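Local atomic coordinates of type I site-specific restriction-modification system, R (Restriction) subunit (Vibrio vulnificus, PDB entry 3H1T), a protein that probably acts as the ATP-dependent DNA-translocating and restriction subunit of a type I restriction-modification enzyme, here as a large N-terminal fragment with two helicase-like domains. Residues 59-64 with 68-73; 541-544 with 549-552; 360-365 with 369-374; 54-59 with 108-113; 435-440 with 517-522. All coordinates share one frame; numbering follows the deposited sequence.

Contact 3 is buried throughout and contact 1 lies at the surface, while contacts 2, 4 and 5 are partly buried. Contacts 1 and 4 share Gly59: the chain leaving strand 49-55 of the N-terminal domain makes contact 4 through Phe56 and leads into the hairpin of contact 1. That hairpin packs on contact 2. Contact 3, between the two helicase-like domains, is tied to contact 2 by backbone bonds, and contact 2 in turn touches contact 5. Chemistry follows place: main-chain pairing in contacts 1 and 2, a helix end in contact 3, purely apolar touching in contact 4, a water bridge in contact 5.

Contact 1: 59-64 with 68-73; sequences GRVQFK and VQRGEQ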
# COMPACT_ATOMS: atom_id res chain seq x y z
N GLY A 59 -1.38 9.36 12.08
CA GLY A 59 -0.45 9.41 13.19
C GLY A 59 0.41 8.16 13.31
O GLY A 59 -0.09 7.05 13.48
N ARG A 60 1.72 8.34 13.22
CA ARG A 60 2.61 7.19 13.31
C ARG A 60 2.45 6.50 14.65
O ARG A 60 2.43 7.14 15.70
CB ARG A 60 4.07 7.61 13.13
CG ARG A 60 5.00 6.43 12.99
CD ARG A 60 6.40 6.77 13.46
NE ARG A 60 7.40 6.67 12.40
CZ ARG A 60 8.02 5.55 12.05
NH1 ARG A 60 7.75 4.42 12.67
NH2 ARG A 60 8.92 5.57 11.08
N VAL A 61 2.32 5.17 14.62
CA VAL A 61 2.22 4.40 15.84
C VAL A 61 3.61 4.48 16.47
O VAL A 61 4.59 4.03 15.88
CB VAL A 61 1.88 2.92 15.58
CG1 VAL A 61 2.21 2.09 16.82
CG2 VAL A 61 0.40 2.78 15.24
N GLN A 62 3.68 5.07 17.65
CA GLN A 62 4.94 5.24 18.36
C GLN A 62 4.95 4.52 19.69
O GLN A 62 3.96 3.90 20.10
CB GLN A 62 5.20 6.72 18.64
CG GLN A 62 5.87 7.50 17.53
CD GLN A 62 5.63 8.99 17.67
OE1 GLN A 62 5.32 9.48 18.76
NE2 GLN A 62 5.77 9.72 16.57
N PHE A 63 6.09 4.61 20.38
CA PHE A 63 6.25 3.99 21.69
C PHE A 63 6.87 5.00 22.65
O PHE A 63 7.66 5.86 22.26
CB PHE A 63 7.11 2.73 21.61
CG PHE A 63 6.51 1.64 20.75
CD1 PHE A 63 6.66 1.67 19.37
CD2 PHE A 63 5.79 0.59 21.33
CE1 PHE A 63 6.12 0.67 18.56
CE2 PHE A 63 5.24 -0.42 20.52
CZ PHE A 63 5.41 -0.38 19.13
N LYS A 64 6.50 4.90 23.91
CA LYS A 64 7.03 5.80 24.93
C LYS A 64 7.11 4.97 26.19
O LYS A 64 6.07 4.50 26.70
CB LYS A 64 6.07 6.97 25.19
CG LYS A 64 5.76 7.88 24.01
CD LYS A 64 6.93 8.79 23.62
CE LYS A 64 6.43 9.95 22.76
NZ LYS A 64 5.37 9.50 21.81
N VAL A 68 2.47 2.30 24.26
CA VAL A 68 2.30 2.72 22.86
C VAL A 68 1.23 3.78 22.57
O VAL A 68 0.24 3.88 23.29
CB VAL A 68 1.96 1.48 21.94
CG1 VAL A 68 2.56 0.21 22.54
CG2 VAL A 68 0.46 1.35 21.75
N GLN A 69 1.45 4.55 21.50
CA GLN A 69 0.52 5.61 21.08
C GLN A 69 0.84 6.12 19.67
O GLN A 69 1.85 5.76 19.07
CB GLN A 69 0.60 6.80 22.05
CG GLN A 69 2.01 7.32 22.25
CD GLN A 69 2.08 8.56 23.13
OE1 GLN A 69 1.73 9.66 22.70
NE2 GLN A 69 2.53 8.38 24.36
N ARG A 70 -0.05 6.94 19.13
CA ARG A 70 0.14 7.55 17.82
C ARG A 70 0.64 8.96 18.14
O ARG A 70 0.20 9.55 19.11
CB ARG A 70 -1.20 7.65 17.06
CG ARG A 70 -2.03 6.38 17.00
CD ARG A 70 -3.19 6.55 16.04
NE ARG A 70 -2.84 6.14 14.68
CZ ARG A 70 -3.19 4.99 14.13
NH1 ARG A 70 -3.92 4.12 14.81
NH2 ARG A 70 -2.82 4.71 12.89
N GLY A 71 1.59 9.48 17.38
CA GLY A 71 2.00 10.85 17.60
C GLY A 71 1.53 11.42 16.29
O GLY A 71 0.35 11.31 15.98
N GLU A 72 2.41 12.13 15.60
CA GLU A 72 2.14 12.59 14.24
C GLU A 72 0.79 13.30 13.96
O GLU A 72 0.43 14.22 14.67
CB GLU A 72 2.26 11.34 13.35
CG GLU A 72 2.60 11.57 11.87
CD GLU A 72 4.08 11.85 11.60
OE1 GLU A 72 4.94 11.48 12.43
OE2 GLU A 72 4.35 12.46 10.54
N GLN A 73 0.11 12.86 12.88
CA GLN A 73 -1.16 13.42 12.38
C GLN A 73 -0.86 14.62 11.49
O GLN A 73 -0.92 15.75 11.93
CB GLN A 73 -2.08 13.82 13.53
CG GLN A 73 -3.11 12.79 13.95
CD GLN A 73 -4.31 12.80 13.04
OE1 GLN A 73 -5.46 12.91 13.48
NE2 GLN A 73 -4.05 12.70 11.75
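Strands 61-64 and 68-70 run antiparallel with 138° between their directions, pairing Val61 with Arg70, Gln62 with Gln69 and Phe63 with Val68. Gln62 and Gln69 form the hydrogen-bonded pair: Gln69 N donates to Gln62 O at 2.9 Å, and the return bond from Gln62 N to Gln69 O is modelled too short for its length to be trusted. Gly71 N, bonded to Arg60 O at 3.0 Å, adds one more main-chain link where the strands give way to loop. On the face carrying Val61, Phe63 and Val68, the last two lie side by side and point the same way, with Val68 CG1 3.4 Å from Phe63 CE2. Arg70 shares this face. Its chain bends at chi3 (90°), which turns the guanidinium toward the loop that precedes strand 61-64: NE donates to Gly59 O at 3.1 Å, from a direction tilted out of the guanidinium plane, while Val61 CG2 sits over one face of the group, 4.4 Å from CZ. At the far end Glu72 CB packs 3.3 Å from Gly59 CA, its carboxylate being engaged by Lys74. Arg60 likewise looks outward, to a salt bridge with Glu575. The hairpin leaves the N-terminal domain between strands 49-55 and 75-81 and lies against the second helicase-like domain, where Phe63 meets Trp551, just before strand 552-556, edge-to-face and Arg375, in strand 374-381, by cation-pi.

Contact 2: 541-544 with 549-552; sequences TRLR and KLWF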
# COMPACT_ATOMS: atom_id res chain seq x y z
N THR A 541 1.76 -6.23 8.49
CA THR A 541 1.71 -4.77 8.47
C THR A 541 0.34 -4.12 8.54
O THR A 541 0.23 -2.90 8.64
CB THR A 541 2.41 -4.19 7.23
OG1 THR A 541 1.75 -4.69 6.06
CG2 THR A 541 3.89 -4.60 7.19
N ARG A 542 -0.71 -4.92 8.46
CA ARG A 542 -2.07 -4.39 8.51
C ARG A 542 -2.43 -3.93 9.94
O ARG A 542 -2.10 -4.59 10.92
CB ARG A 542 -3.03 -5.48 8.04
CG ARG A 542 -4.37 -4.98 7.55
CD ARG A 542 -4.36 -4.80 6.04
NE ARG A 542 -5.65 -5.15 5.45
CZ ARG A 542 -6.78 -4.49 5.68
NH1 ARG A 542 -6.80 -3.44 6.49
NH2 ARG A 542 -7.91 -4.88 5.09
N LEU A 543 -3.11 -2.78 10.05
CA LEU A 543 -3.51 -2.25 11.35
C LEU A 543 -4.95 -2.58 11.75
O LEU A 543 -5.85 -2.66 10.90
CB LEU A 543 -3.33 -0.73 11.40
CG LEU A 543 -1.96 -0.08 11.62
CD1 LEU A 543 -2.08 1.41 11.37
CD2 LEU A 543 -1.48 -0.34 13.04
N ARG A 544 -5.15 -2.79 13.05
CA ARG A 544 -6.45 -3.12 13.61
C ARG A 544 -6.47 -2.70 15.07
O ARG A 544 -6.62 -3.53 15.98
CB ARG A 544 -6.73 -4.61 13.49
CG ARG A 544 -7.82 -4.96 12.50
CD ARG A 544 -9.09 -4.17 12.76
NE ARG A 544 -10.12 -4.43 11.75
CZ ARG A 544 -11.31 -3.84 11.71
NH1 ARG A 544 -11.64 -2.93 12.62
NH2 ARG A 544 -12.18 -4.15 10.75
N LYS A 549 -4.51 -4.47 17.55
CA LYS A 549 -3.43 -4.67 16.60
C LYS A 549 -2.80 -3.34 16.17
O LYS A 549 -3.37 -2.62 15.35
CB LYS A 549 -3.95 -5.42 15.37
CG LYS A 549 -2.97 -5.47 14.21
CD LYS A 549 -1.64 -6.07 14.65
CE LYS A 549 -0.62 -6.04 13.52
NZ LYS A 549 -1.09 -6.81 12.34
N LEU A 550 -1.64 -3.02 16.74
CA LEU A 550 -0.94 -1.78 16.41
C LEU A 550 0.46 -1.95 15.84
O LEU A 550 0.96 -1.07 15.14
CB LEU A 550 -0.87 -0.87 17.64
CG LEU A 550 -2.25 -0.38 18.08
CD1 LEU A 550 -2.16 0.40 19.39
CD2 LEU A 550 -2.83 0.46 16.98
N TRP A 551 1.11 -3.08 16.14
CA TRP A 551 2.44 -3.36 15.62
C TRP A 551 2.65 -4.87 15.63
O TRP A 551 1.80 -5.60 16.13
CB TRP A 551 3.52 -2.68 16.48
CG TRP A 551 3.46 -3.04 17.93
CD1 TRP A 551 2.62 -2.52 18.87
CD2 TRP A 551 4.22 -4.06 18.59
NE1 TRP A 551 2.81 -3.15 20.08
CE2 TRP A 551 3.79 -4.10 19.94
CE3 TRP A 551 5.23 -4.94 18.18
CZ2 TRP A 551 4.33 -5.00 20.87
CZ3 TRP A 551 5.77 -5.83 19.11
CH2 TRP A 551 5.31 -5.85 20.44
N PHE A 552 3.76 -5.34 15.06
CA PHE A 552 4.02 -6.77 15.05
C PHE A 552 5.49 -7.15 15.15
O PHE A 552 6.37 -6.30 15.01
CB PHE A 552 3.43 -7.41 13.79
CG PHE A 552 4.11 -7.00 12.52
CD1 PHE A 552 3.95 -5.72 11.99
CD2 PHE A 552 4.90 -7.92 11.83
CE1 PHE A 552 4.56 -5.36 10.78
CE2 PHE A 552 5.52 -7.57 10.63
CZ PHE A 552 5.35 -6.29 10.10
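Lys549 pairs with Arg544 in a single antiparallel bridge of the hydrogen-bonded kind: Lys549 N donates to Arg544 O at 2.8 Å, and Arg544 N answers to Lys549 O at 2.9 Å. Their CB atoms come to 3.5 Å. The lysine chain then bends at chi2 (56°) and again at chi4 (-60°), curling alongside the other segment until NZ donates to Arg542 O at 2.8 Å, in the plane of that carbonyl. Pro516 O is its strongest outside partner; with those of Cys518 and Gly540, four carbonyl oxygens share its three hydrogens. Next, Leu550 is met by Leu543, whose CD2 lies 3.3 Å from Leu550 O and 4.2 Å from Leu550 CD2. Phe552 ends the walk: its ring lies with one face under Thr541 N, and CZ touches Thr541 CG2 at 3.7 Å, the two side chains running side by side. Segment 541-544 completes a sequence fitting motif VI of superfamily 2 helicases, QxxGRxxR, in which Arg542 would be the last arginine. Held by main-chain oxygens of 516-518 and 540-542, the buried Lys549 amine probably keeps its charge through carbonyl dipoles, tying the end of this motif to the approach of strand 552-556.

Contact 3: 360-365 with 369-374; sequences YSLRQG and GFLAPY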
# COMPACT_ATOMS: atom_id res chain seq x y z
N TYR A 360 4.11 4.33 -3.11
CA TYR A 360 3.69 4.52 -1.73
C TYR A 360 4.34 3.36 -0.99
O TYR A 360 3.85 2.23 -1.05
CB TYR A 360 2.17 4.46 -1.56
CG TYR A 360 1.72 4.90 -0.18
CD1 TYR A 360 1.89 6.22 0.24
CD2 TYR A 360 1.20 3.99 0.74
CE1 TYR A 360 1.54 6.62 1.54
CE2 TYR A 360 0.86 4.37 2.03
CZ TYR A 360 1.03 5.69 2.43
OH TYR A 360 0.72 6.07 3.72
N SER A 361 5.44 3.64 -0.29
CA SER A 361 6.20 2.61 0.43
C SER A 361 5.64 2.15 1.76
O SER A 361 4.64 2.66 2.24
CB SER A 361 7.64 3.08 0.64
OG SER A 361 7.72 4.13 1.59
N LEU A 362 6.32 1.17 2.33
CA LEU A 362 5.96 0.64 3.64
C LEU A 362 6.36 1.72 4.63
O LEU A 362 5.68 1.96 5.62
CB LEU A 362 6.73 -0.66 3.91
CG LEU A 362 6.67 -1.23 5.32
CD1 LEU A 362 5.23 -1.35 5.77
CD2 LEU A 362 7.35 -2.60 5.35
N ARG A 363 7.49 2.35 4.32
CA ARG A 363 8.05 3.43 5.11
C ARG A 363 7.04 4.57 5.26
O ARG A 363 6.79 5.04 6.36
CB ARG A 363 9.32 3.94 4.41
CG ARG A 363 10.16 4.90 5.21
CD ARG A 363 11.40 5.37 4.46
NE ARG A 363 11.21 6.61 3.71
CZ ARG A 363 10.66 6.70 2.50
NH1 ARG A 363 10.23 5.62 1.86
NH2 ARG A 363 10.54 7.89 1.92
N GLN A 364 6.46 5.01 4.16
CA GLN A 364 5.48 6.09 4.20
C GLN A 364 4.21 5.63 4.92
O GLN A 364 3.66 6.37 5.73
CB GLN A 364 5.14 6.58 2.79
CG GLN A 364 4.63 8.00 2.76
CD GLN A 364 4.73 8.64 1.38
OE1 GLN A 364 5.61 8.31 0.59
NE2 GLN A 364 3.84 9.58 1.11
N GLY A 365 3.75 4.43 4.61
CA GLY A 365 2.57 3.90 5.26
C GLY A 365 2.72 3.87 6.78
O GLY A 365 1.82 4.31 7.50
N GLY A 369 0.69 6.26 9.68
CA GLY A 369 -0.20 5.57 10.60
C GLY A 369 -1.19 4.66 9.88
O GLY A 369 -2.22 4.29 10.44
N PHE A 370 -0.86 4.28 8.65
CA PHE A 370 -1.73 3.42 7.85
C PHE A 370 -1.28 1.98 7.75
O PHE A 370 -2.03 1.12 7.30
CB PHE A 370 -1.88 4.00 6.45
CG PHE A 370 -2.72 5.24 6.40
CD1 PHE A 370 -3.97 5.28 7.02
CD2 PHE A 370 -2.28 6.36 5.70
CE1 PHE A 370 -4.77 6.42 6.95
CE2 PHE A 370 -3.08 7.52 5.61
CZ PHE A 370 -4.32 7.55 6.24
N LEU A 371 -0.04 1.72 8.15
CA LEU A 371 0.51 0.38 8.14
C LEU A 371 1.18 0.22 9.49
O LEU A 371 1.54 1.22 10.12
CB LEU A 371 1.51 0.19 7.00
CG LEU A 371 0.97 0.16 5.57
CD1 LEU A 371 2.13 -0.07 4.62
CD2 LEU A 371 -0.07 -0.95 5.41
N ALA A 372 1.37 -1.01 9.94
CA ALA A 372 1.94 -1.26 11.26
C ALA A 372 3.46 -1.36 11.37
O ALA A 372 4.12 -1.92 10.51
CB ALA A 372 1.29 -2.50 11.87
N PRO A 373 4.03 -0.80 12.45
CA PRO A 373 5.48 -0.86 12.67
C PRO A 373 5.89 -2.26 13.17
O PRO A 373 5.03 -3.05 13.56
CB PRO A 373 5.71 0.26 13.69
CG PRO A 373 4.41 0.28 14.46
CD PRO A 373 3.39 0.17 13.36
N TYR A 374 7.18 -2.58 13.20
CA TYR A 374 7.59 -3.92 13.61
C TYR A 374 8.89 -4.02 14.40
O TYR A 374 9.73 -3.12 14.34
CB TYR A 374 7.70 -4.80 12.35
CG TYR A 374 8.62 -4.20 11.29
CD1 TYR A 374 10.01 -4.33 11.38
CD2 TYR A 374 8.10 -3.42 10.24
CE1 TYR A 374 10.84 -3.71 10.46
CE2 TYR A 374 8.94 -2.80 9.33
CZ TYR A 374 10.30 -2.94 9.44
OH TYR A 374 11.09 -2.30 8.52
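Gly365 and Phe370 are joined by the main polar link of this helix end: Phe370 N donates to Gly365 O at 2.9 Å, with an angle of 154° at the hydrogen. It belongs to a Schellman motif, in which Gly369, at a phi of 80°, takes the chain out of helix 362-368. The same oxygen receives a second, weak bond from Leu371 N at 3.3 Å. At the opposite end of the helix Ser361 is the N-cap, its OG accepting from Gln364 N at 3.0 Å, so both termini of this short helix have capping bonds. Apolar contact comes from Leu371, which turns back onto the helix and places CD1 3.5 Å from Leu362 CD1; its CG lies 4.1 Å from Gly365 CA, where the absence of a side chain allows the close approach. On its other branch Leu362 offers CD2 to Tyr374 CE2 at 4.3 Å. The aromatic contact is edge-on: Tyr360 OH comes in the plane of the Phe370 ring, 3.6 Å from CD2, the two side chains crossing at about a right angle, while the hydroxyl itself is hydrogen-bonded to Asp368. Helix 362-368 connects strand 358-360, at the margin of the parallel sheet of the first helicase-like domain, with strand 374-381 of the second, and helix 568-571 touches its N-terminal end, at the N-cap Ser361 and at Leu362.

Contact 4: 54-59 with 108-113; sequences YTFTDG and KDYAEI
Phe56 points its ring at Tyr110 and Ile113 on helix 104-114, the helix of a beta-alpha-beta crossover that joins the neighbouring parallel strands 86-93 and 118-122 of the N-terminal mixed sheet. This arrangement is consistent with the nuclease-like domain expected at the start of HsdR subunits. The contact rests on three side chains without a hydrogen bond between the segments, and the backbones stay well apart, with Phe56 CA and Ile113 CA 10.5 Å from each other. Phe56 bridges the gap because CG sits between its backbone N and carbonyl carbon (chi1 57°), which sends the ring out from the end of strand 49-55. The far rim of the ring does the touching. Tyr110 CD1 meets it at the edge, near the ring plane, 4.2 Å from Phe56 CZ. The two rings are nearly perpendicular, their planes about 84° apart, and CD1 is the atom through which the tyrosine touches. Ile113, one turn further along the helix, crosses Phe56 at about a right angle and offers its CG2 branch, which lies anti to its own backbone N. Helix 181-195 also contributes: Tyr181 meets Phe56 edge-to-face and touches Ile113, so the phenylalanine stands where the N-terminal domain joins the first helicase-like part. Leu114 of the same crossover helix adds a further apolar neighbour. Adjacent carbons of one ring thus serve the two helix residues, CZ for Tyr110 and, at 4.0 Å from Ile113 CG2, Phe56 CE2.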
# COMPACT_ATOMS: atom_id res chain seq x y z
N TYR A 54 -6.37 20.71 6.81
CA TYR A 54 -6.60 19.44 6.12
C TYR A 54 -5.75 18.37 6.81
O TYR A 54 -4.52 18.40 6.75
CB TYR A 54 -6.18 19.57 4.65
CG TYR A 54 -6.18 18.28 3.87
CD1 TYR A 54 -7.36 17.55 3.69
CD2 TYR A 54 -5.01 17.81 3.27
CE1 TYR A 54 -7.37 16.38 2.93
CE2 TYR A 54 -5.01 16.65 2.51
CZ TYR A 54 -6.19 15.93 2.34
OH TYR A 54 -6.18 14.77 1.61
N THR A 55 -6.41 17.45 7.51
CA THR A 55 -5.72 16.37 8.19
C THR A 55 -5.84 15.19 7.25
O THR A 55 -6.94 14.81 6.87
CB THR A 55 -6.38 16.05 9.54
OG1 THR A 55 -6.46 17.25 10.33
CG2 THR A 55 -5.56 15.04 10.32
N PHE A 56 -4.71 14.62 6.86
CA PHE A 56 -4.74 13.53 5.90
C PHE A 56 -3.94 12.30 6.32
O PHE A 56 -3.75 11.39 5.52
CB PHE A 56 -4.23 14.03 4.55
CG PHE A 56 -2.84 14.62 4.61
CD1 PHE A 56 -2.66 15.95 5.00
CD2 PHE A 56 -1.72 13.86 4.29
CE1 PHE A 56 -1.39 16.49 5.08
CE2 PHE A 56 -0.45 14.39 4.36
CZ PHE A 56 -0.27 15.71 4.75
N THR A 57 -3.46 12.29 7.56
CA THR A 57 -2.68 11.17 8.09
C THR A 57 -3.33 10.70 9.40
O THR A 57 -4.16 11.41 9.96
CB THR A 57 -1.22 11.61 8.30
OG1 THR A 57 -0.46 11.25 7.14
CG2 THR A 57 -0.62 10.99 9.54
N ASP A 58 -2.98 9.50 9.86
CA ASP A 58 -3.57 8.98 11.09
C ASP A 58 -2.64 8.99 12.29
O ASP A 58 -3.07 8.68 13.39
CB ASP A 58 -4.08 7.55 10.90
CG ASP A 58 -5.43 7.51 10.24
OD1 ASP A 58 -6.03 8.60 10.05
OD2 ASP A 58 -5.91 6.40 9.93
N GLY A 59 -1.38 9.36 12.08
CA GLY A 59 -0.45 9.41 13.19
C GLY A 59 0.41 8.16 13.31
O GLY A 59 -0.09 7.05 13.48
N LYS A 108 6.20 23.53 0.31
CA LYS A 108 6.69 22.72 -0.81
C LYS A 108 6.68 21.24 -0.41
O LYS A 108 6.37 20.37 -1.22
CB LYS A 108 8.12 23.14 -1.19
CG LYS A 108 8.19 24.42 -2.01
CD LYS A 108 9.62 24.86 -2.32
CE LYS A 108 10.47 23.73 -2.90
NZ LYS A 108 11.56 24.24 -3.78
N ASP A 109 7.00 20.97 0.85
CA ASP A 109 7.02 19.61 1.36
C ASP A 109 5.64 18.96 1.35
O ASP A 109 5.52 17.77 1.12
CB ASP A 109 7.61 19.57 2.77
CG ASP A 109 8.31 18.26 3.09
OD1 ASP A 109 9.40 18.00 2.54
OD2 ASP A 109 7.77 17.48 3.90
N TYR A 110 4.59 19.75 1.61
CA TYR A 110 3.23 19.23 1.63
C TYR A 110 2.74 19.02 0.20
O TYR A 110 1.94 18.12 -0.08
CB TYR A 110 2.27 20.21 2.32
CG TYR A 110 2.34 20.25 3.83
CD1 TYR A 110 2.16 19.10 4.60
CD2 TYR A 110 2.56 21.46 4.49
CE1 TYR A 110 2.19 19.15 6.00
CE2 TYR A 110 2.59 21.52 5.89
CZ TYR A 110 2.40 20.36 6.64
OH TYR A 110 2.46 20.42 8.01
N ALA A 111 3.21 19.89 -0.68
CA ALA A 111 2.85 19.82 -2.09
C ALA A 111 3.39 18.53 -2.64
O ALA A 111 2.69 17.76 -3.28
CB ALA A 111 3.45 21.00 -2.83
N GLU A 112 4.66 18.28 -2.36
CA GLU A 112 5.33 17.07 -2.81
C GLU A 112 4.66 15.82 -2.21
O GLU A 112 4.46 14.83 -2.91
CB GLU A 112 6.82 17.15 -2.44
CG GLU A 112 7.61 18.10 -3.35
CD GLU A 112 8.82 18.76 -2.67
OE1 GLU A 112 9.29 18.24 -1.65
OE2 GLU A 112 9.29 19.80 -3.18
N ILE A 113 4.28 15.86 -0.94
CA ILE A 113 3.63 14.70 -0.33
C ILE A 113 2.21 14.45 -0.86
O ILE A 113 1.80 13.31 -1.01
CB ILE A 113 3.53 14.87 1.21
CG1 ILE A 113 4.90 14.65 1.85
CG2 ILE A 113 2.54 13.87 1.80
CD1 ILE A 113 4.95 15.06 3.32

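Contact 5: 435-440 with 517-522; sequences RTDRFA and TCKNVV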
# COMPACT_ATOMS: atom_id res chain seq x y z
N ARG A 435 6.04 -15.86 27.23
CA ARG A 435 6.40 -14.64 27.94
C ARG A 435 5.74 -13.41 27.35
O ARG A 435 5.89 -12.33 27.90
CB ARG A 435 7.93 -14.46 27.99
CG ARG A 435 8.58 -14.06 26.68
CD ARG A 435 10.08 -13.87 26.84
NE ARG A 435 10.80 -15.13 26.90
CZ ARG A 435 11.40 -15.69 25.85
NH1 ARG A 435 11.37 -15.09 24.67
NH2 ARG A 435 12.05 -16.84 25.99
N THR A 436 4.99 -13.55 26.26
CA THR A 436 4.35 -12.39 25.64
C THR A 436 2.83 -12.46 25.50
O THR A 436 2.12 -11.65 26.07
CB THR A 436 4.96 -12.09 24.25
OG1 THR A 436 4.88 -13.27 23.43
CG2 THR A 436 6.41 -11.66 24.39
N ASP A 437 2.33 -13.41 24.71
CA ASP A 437 0.89 -13.58 24.51
C ASP A 437 0.66 -14.91 23.78
O ASP A 437 0.89 -15.01 22.56
CB ASP A 437 0.31 -12.40 23.69
CG ASP A 437 -1.22 -12.45 23.55
OD1 ASP A 437 -1.87 -13.23 24.28
OD2 ASP A 437 -1.78 -11.70 22.71
N ARG A 438 0.24 -15.92 24.53
CA ARG A 438 0.00 -17.24 23.96
C ARG A 438 -1.10 -17.30 22.91
O ARG A 438 -1.21 -18.30 22.19
CB ARG A 438 -0.29 -18.26 25.06
CG ARG A 438 0.76 -18.28 26.14
CD ARG A 438 0.61 -19.50 26.99
NE ARG A 438 0.94 -20.72 26.25
CZ ARG A 438 0.66 -21.95 26.68
NH1 ARG A 438 0.03 -22.11 27.84
NH2 ARG A 438 1.02 -23.00 25.96
N PHE A 439 -1.92 -16.26 22.82
CA PHE A 439 -2.97 -16.24 21.82
C PHE A 439 -2.78 -15.20 20.73
O PHE A 439 -3.73 -14.87 20.02
CB PHE A 439 -4.35 -16.08 22.47
CG PHE A 439 -4.90 -17.35 23.02
CD1 PHE A 439 -4.46 -17.85 24.24
CD2 PHE A 439 -5.80 -18.10 22.28
CE1 PHE A 439 -4.91 -19.08 24.72
CE2 PHE A 439 -6.26 -19.34 22.75
CZ PHE A 439 -5.82 -19.83 23.97
N ALA A 440 -1.56 -14.69 20.60
CA ALA A 440 -1.26 -13.73 19.55
C ALA A 440 -1.20 -14.54 18.26
O ALA A 440 -0.40 -15.48 18.15
CB ALA A 440 0.08 -13.07 19.83
N THR A 517 -5.23 -9.13 12.41
CA THR A 517 -4.77 -9.29 13.78
C THR A 517 -3.53 -10.18 13.92
O THR A 517 -3.19 -10.61 15.02
CB THR A 517 -5.86 -9.86 14.68
OG1 THR A 517 -6.47 -10.98 14.03
CG2 THR A 517 -6.91 -8.81 14.97
N CYS A 518 -2.86 -10.47 12.80
CA CYS A 518 -1.64 -11.28 12.86
C CYS A 518 -0.59 -10.43 13.60
O CYS A 518 -0.27 -9.31 13.19
CB CYS A 518 -1.14 -11.62 11.45
SG CYS A 518 0.36 -12.63 11.43
N LYS A 519 -0.06 -10.98 14.69
CA LYS A 519 0.90 -10.27 15.51
C LYS A 519 2.34 -10.77 15.45
O LYS A 519 3.25 -10.06 15.85
CB LYS A 519 0.42 -10.26 16.97
CG LYS A 519 -0.91 -9.53 17.18
CD LYS A 519 -1.32 -9.54 18.65
CE LYS A 519 -2.43 -8.54 18.95
NZ LYS A 519 -2.34 -8.07 20.37
N ASN A 520 2.54 -12.00 14.96
CA ASN A 520 3.89 -12.56 14.83
C ASN A 520 4.10 -13.15 13.45
O ASN A 520 3.30 -13.95 12.99
CB ASN A 520 4.16 -13.70 15.84
CG ASN A 520 4.11 -13.24 17.29
OD1 ASN A 520 4.61 -12.18 17.64
ND2 ASN A 520 3.53 -14.08 18.14
N VAL A 521 5.19 -12.77 12.80
CA VAL A 521 5.52 -13.30 11.48
C VAL A 521 6.83 -14.05 11.69
O VAL A 521 7.85 -13.44 12.01
CB VAL A 521 5.68 -12.15 10.45
CG1 VAL A 521 6.33 -12.70 9.17
CG2 VAL A 521 4.32 -11.55 10.10
N VAL A 522 6.80 -15.36 11.50
CA VAL A 522 7.98 -16.19 11.74
C VAL A 522 8.69 -16.81 10.53
O VAL A 522 8.08 -17.50 9.72
CB VAL A 522 7.61 -17.31 12.74
CG1 VAL A 522 8.85 -18.05 13.18
CG2 VAL A 522 6.88 -16.72 13.94
O HOH W 1 -0.07 -9.23 22.04
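A type I beta turn from Asp437 to Ala440 ends the approach to strand 441-446 in the second helicase-like domain, a RecA-like fold, and lies against the start of the neighbouring parallel strand 518-524. Ala440 N closes the turn on Asp437 O at 3.2 Å. Inside it Asp437 OD1 takes a weak bond from Phe439 N at 3.4 Å, the pattern of an Asx turn, which leaves the other carboxylate oxygen facing Lys519. Asp437 OD2 and Lys519 NZ are 4.4 Å apart, beyond a salt bridge, and one water spans them: it donates to Asp437 OD2 at 3.1 Å and accepts from Lys519 NZ at 3.0 Å. The lysine gets there with its chain extended past CG, running by the methyl of Ala440, whose CB is 4.0 Å from Lys519 CD. Gly548 O receives a further, weak bond from NZ. The Ala440 methyl also meets the amide of Asn520, with ND2 4.0 Å from Ala440 CB. The amide is fixed at both ends from outside the contact: ND2 bonds to Thr442 OG1, and OD1 to Asn553 ND2. Strand 518-524 lies between 441-446 and 552-556, its Lys519 backbone bonded to Lys441 on one and Asn553 on the other; helix 422-436, which runs into the turn, packs Phe432 against Asn520 and Leu429 against Val522.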